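PDB 4EWF: beta-lactamase from Sphaerobacter thermophilus, which probably hydrolyses beta-lactams to substituted beta-amino acids, as a member of the class A beta-lactamase family. Local coordinates for residues 45-50 / 161-166. Sequence-based numbering, arbitrary orientation.
Sequences DRRFRA and WATPDD
The indole of Trp161 lies side by side with the chain of Arg49 and points the same way, its CH2 sitting over one face of the guanidinium, offset toward the rim, 4.2 Å from NH1. This indole and the phenyl of Phe48 lie on opposite faces of a two-stranded antiparallel sheet, 48-49 with 161-162, a small companion to the five-stranded sheet of this class A beta-lactamase fold. The indole and guanidinium planes are inclined by 34°, so this is no flat stack; nearer the backbone, CZ3 of Trp161 approaches Arg49 CG to 3.9 Å. Arg49 runs extended from CG to NE and finds its salt-bridge partner in Glu159. At the indole edge, near the ring plane, the carbonyl O of Phe48 stands 3.5 Å from CE3. Phe48 in turn has Ala162 O at its ring edge, while Pro164 CD meets its CE2 obliquely, the proline crossing the phenyl at about a right angle.

Phe48 and Ala162 form the hydrogen-bonded pair of the small sheet: Phe48 N gives to Ala162 O almost straight (176° at the hydrogen), and Ala162 N returns a bond of 2.9 Å to Phe48 O. Both side chains project from one face toward strand 235-244, touching Glu244 and Phe242 respectively. Ala162 CB also packs on Ala50 CB at 3.7 Å; the Ala50 side chain is close to Ser52 and Lys55 of the probable SxxK motif but does not touch them.

Beyond the paired strands, Thr163 caps helix 164-175. With OG1 between the backbone N and the carbonyl carbon (chi1 69°), its hydroxyl accepts from Asp166 N, while CG2 comes within 3.4 Å of Arg46 O. Asp165 OD1 takes a salt bridge from Arg41 and a hydrogen bond with Thr31; its OD2 lies 3.9 Å from Asp45 CB.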
ATOM      1  N   ASP A  45      12.225   2.140  10.657  1.00 18.08           N
ATOM      2  CA  ASP A  45      12.874   3.184   9.862  1.00 21.31           C
ATOM      3  C   ASP A  45      13.867   2.621   8.840  1.00 21.54           C
ATOM      4  O   ASP A  45      14.683   3.360   8.265  1.00 20.26           O
ATOM      5  CB  ASP A  45      13.558   4.221  10.764  1.00 24.06           C
ATOM      6  CG  ASP A  45      14.703   3.638  11.576  1.00 34.59           C
ATOM      7  OD1 ASP A  45      14.927   2.410  11.539  1.00 34.37           O
ATOM      8  OD2 ASP A  45      15.380   4.429  12.269  1.00 39.68           O
ATOM      9  N   ARG A  46      13.817   1.309   8.635  1.00 19.27           N
ATOM     10  CA  ARG A  46      14.725   0.646   7.685  1.00 18.46           C
ATOM     11  C   ARG A  46      14.187   0.830   6.263  1.00 19.41           C
ATOM     12  O   ARG A  46      12.983   0.832   6.058  1.00 16.10           O
ATOM     13  CB  ARG A  46      14.846  -0.855   8.011  1.00 16.74           C
ATOM     14  CG  ARG A  46      15.725  -1.633   7.016  1.00 16.28           C
ATOM     15  CD  ARG A  46      16.158  -3.001   7.567  1.00 21.29           C
ATOM     16  NE  ARG A  46      16.864  -3.793   6.557  1.00 22.72           N
ATOM     17  CZ  ARG A  46      17.732  -4.769   6.823  1.00 19.52           C
ATOM     18  NH1 ARG A  46      18.295  -5.447   5.827  1.00 22.28           N
ATOM     19  NH2 ARG A  46      18.032  -5.078   8.077  1.00 20.31           N
ATOM     20  N   ARG A  47      15.079   1.003   5.291  1.00 18.02           N
ATOM     21  CA  ARG A  47      14.681   1.234   3.907  1.00 17.25           C
ATOM     22  C   ARG A  47      14.450  -0.074   3.139  1.00 18.87           C
ATOM     23  O   ARG A  47      15.332  -0.927   3.090  1.00 18.76           O
ATOM     24  CB  ARG A  47      15.753   2.066   3.196  1.00 18.05           C
ATOM     25  CG  ARG A  47      16.017   3.418   3.853  1.00 21.72           C
ATOM     26  CD  ARG A  47      17.362   4.028   3.399  1.00 27.39           C
ATOM     27  NE  ARG A  47      17.624   5.315   4.039  1.00 27.42           N
ATOM     28  CZ  ARG A  47      18.540   5.524   4.983  1.00 34.38           C
ATOM     29  NH1 ARG A  47      19.328   4.528   5.413  1.00 27.11           N
ATOM     30  NH2 ARG A  47      18.690   6.746   5.488  1.00 36.43           N
ATOM     31  N   PHE A  48      13.257  -0.215   2.556  1.00 18.41           N
ATOM     32  CA  PHE A  48      12.881  -1.368   1.730  1.00 16.20           C
ATOM     33  C   PHE A  48      12.475  -0.865   0.331  1.00 22.80           C
ATOM     34  O   PHE A  48      12.080   0.291   0.182  1.00 19.01           O
ATOM     35  CB  PHE A  48      11.643  -2.052   2.333  1.00 14.32           C
ATOM     36  CG  PHE A  48      11.891  -2.679   3.683  1.00 18.71           C
ATOM     37  CD1 PHE A  48      12.161  -4.035   3.787  1.00 21.95           C
ATOM     38  CD2 PHE A  48      11.877  -1.905   4.833  1.00 15.54           C
ATOM     39  CE1 PHE A  48      12.400  -4.631   5.030  1.00 19.96           C
ATOM     40  CE2 PHE A  48      12.121  -2.486   6.095  1.00 17.57           C
ATOM     41  CZ  PHE A  48      12.383  -3.851   6.184  1.00 18.49           C
ATOM     42  N   ARG A  49      12.532  -1.729  -0.680  1.00 17.82           N
ATOM     43  CA  ARG A  49      11.930  -1.385  -1.969  1.00 20.43           C
ATOM     44  C   ARG A  49      10.432  -1.251  -1.769  1.00 21.83           C
ATOM     45  O   ARG A  49       9.785  -2.120  -1.176  1.00 24.12           O
ATOM     46  CB  ARG A  49      12.239  -2.440  -3.049  1.00 18.56           C
ATOM     47  CG  ARG A  49      13.736  -2.583  -3.342  1.00 21.16           C
ATOM     48  CD  ARG A  49      14.023  -3.592  -4.464  1.00 29.67           C
ATOM     49  NE  ARG A  49      15.421  -4.010  -4.416  1.00 30.51           N
ATOM     50  CZ  ARG A  49      16.407  -3.353  -5.005  1.00 33.87           C
ATOM     51  NH1 ARG A  49      16.149  -2.257  -5.704  1.00 36.19           N
ATOM     52  NH2 ARG A  49      17.644  -3.793  -4.907  1.00 36.78           N
ATOM     53  N   ALA A  50       9.873  -0.145  -2.232  1.00 17.67           N
ATOM     54  CA  ALA A  50       8.447   0.078  -2.039  1.00 18.60           C
ATOM     55  C   ALA A  50       7.639  -0.854  -2.921  1.00 24.13           C
ATOM     56  O   ALA A  50       6.521  -1.223  -2.564  1.00 18.09           O
ATOM     57  CB  ALA A  50       8.075   1.535  -2.348  1.00 14.49           C
ATOM     58  N   TRP A 161      12.039   3.948  -2.753  1.00 21.25           N
ATOM     59  CA  TRP A 161      12.292   3.439  -1.400  1.00 17.61           C
ATOM     60  C   TRP A 161      11.111   3.732  -0.485  1.00 19.49           C
ATOM     61  O   TRP A 161      10.395   4.705  -0.678  1.00 20.72           O
ATOM     62  CB  TRP A 161      13.584   4.060  -0.818  1.00 16.39           C
ATOM     63  CG  TRP A 161      14.799   3.721  -1.642  1.00 19.81           C
ATOM     64  CD1 TRP A 161      15.515   4.569  -2.451  1.00 18.23           C
ATOM     65  CD2 TRP A 161      15.405   2.426  -1.782  1.00 21.00           C
ATOM     66  NE1 TRP A 161      16.534   3.882  -3.071  1.00 18.61           N
ATOM     67  CE2 TRP A 161      16.490   2.565  -2.679  1.00 23.25           C
ATOM     68  CE3 TRP A 161      15.135   1.161  -1.233  1.00 20.18           C
ATOM     69  CZ2 TRP A 161      17.320   1.487  -3.038  1.00 26.19           C
ATOM     70  CZ3 TRP A 161      15.951   0.085  -1.588  1.00 21.99           C
ATOM     71  CH2 TRP A 161      17.039   0.259  -2.483  1.00 26.48           C
ATOM     72  N   ALA A 162      10.909   2.873   0.510  1.00 18.84           N
ATOM     73  CA  ALA A 162       9.882   3.076   1.517  1.00 21.23           C
ATOM     74  C   ALA A 162      10.428   2.717   2.891  1.00 25.66           C
ATOM     75  O   ALA A 162      11.387   1.948   3.001  1.00 22.59           O
ATOM     76  CB  ALA A 162       8.692   2.186   1.217  1.00 16.50           C
ATOM     77  N   THR A 163       9.795   3.237   3.940  1.00 21.87           N
ATOM     78  CA  THR A 163       9.980   2.655   5.266  1.00 19.34           C
ATOM     79  C   THR A 163       8.610   2.335   5.820  1.00 19.08           C
ATOM     80  O   THR A 163       7.636   2.981   5.465  1.00 16.20           O
ATOM     81  CB  THR A 163      10.716   3.590   6.267  1.00 21.16           C
ATOM     82  OG1 THR A 163       9.874   4.696   6.591  1.00 17.28           O
ATOM     83  CG2 THR A 163      12.015   4.102   5.677  1.00 21.48           C
ATOM     84  N   PRO A 164       8.528   1.323   6.696  1.00 19.23           N
ATOM     85  CA  PRO A 164       7.234   1.022   7.323  1.00 18.08           C
ATOM     86  C   PRO A 164       6.695   2.260   8.070  1.00 21.91           C
ATOM     87  O   PRO A 164       5.506   2.569   7.940  1.00 18.64           O
ATOM     88  CB  PRO A 164       7.571  -0.125   8.301  1.00 18.32           C
ATOM     89  CG  PRO A 164       8.849  -0.750   7.750  1.00 21.06           C
ATOM     90  CD  PRO A 164       9.612   0.429   7.156  1.00 14.98           C
ATOM     91  N   ASP A 165       7.556   2.968   8.807  1.00 17.19           N
ATOM     92  CA  ASP A 165       7.142   4.196   9.500  1.00 15.90           C
ATOM     93  C   ASP A 165       6.450   5.185   8.561  1.00 21.64           C
ATOM     94  O   ASP A 165       5.392   5.740   8.892  1.00 21.87           O
ATOM     95  CB  ASP A 165       8.345   4.931  10.122  1.00 19.90           C
ATOM     96  CG  ASP A 165       8.818   4.299  11.427  1.00 27.01           C
ATOM     97  OD1 ASP A 165       8.133   3.396  11.964  1.00 25.66           O
ATOM     98  OD2 ASP A 165       9.890   4.712  11.910  1.00 24.12           O
ATOM     99  N   ASP A 166       7.077   5.443   7.418  1.00 19.14           N
ATOM    100  CA  ASP A 166       6.533   6.399   6.459  1.00 24.04           C
ATOM    101  C   ASP A 166       5.169   5.962   5.923  1.00 25.04           C
ATOM    102  O   ASP A 166       4.262   6.776   5.777  1.00 19.58           O
ATOM    103  CB  ASP A 166       7.493   6.586   5.278  1.00 18.87           C
ATOM    104  CG  ASP A 166       8.678   7.495   5.619  1.00 27.95           C
ATOM    105  OD1 ASP A 166       8.795   7.918   6.797  1.00 22.28           O
ATOM    106  OD2 ASP A 166       9.503   7.766   4.712  1.00 22.67           O
TER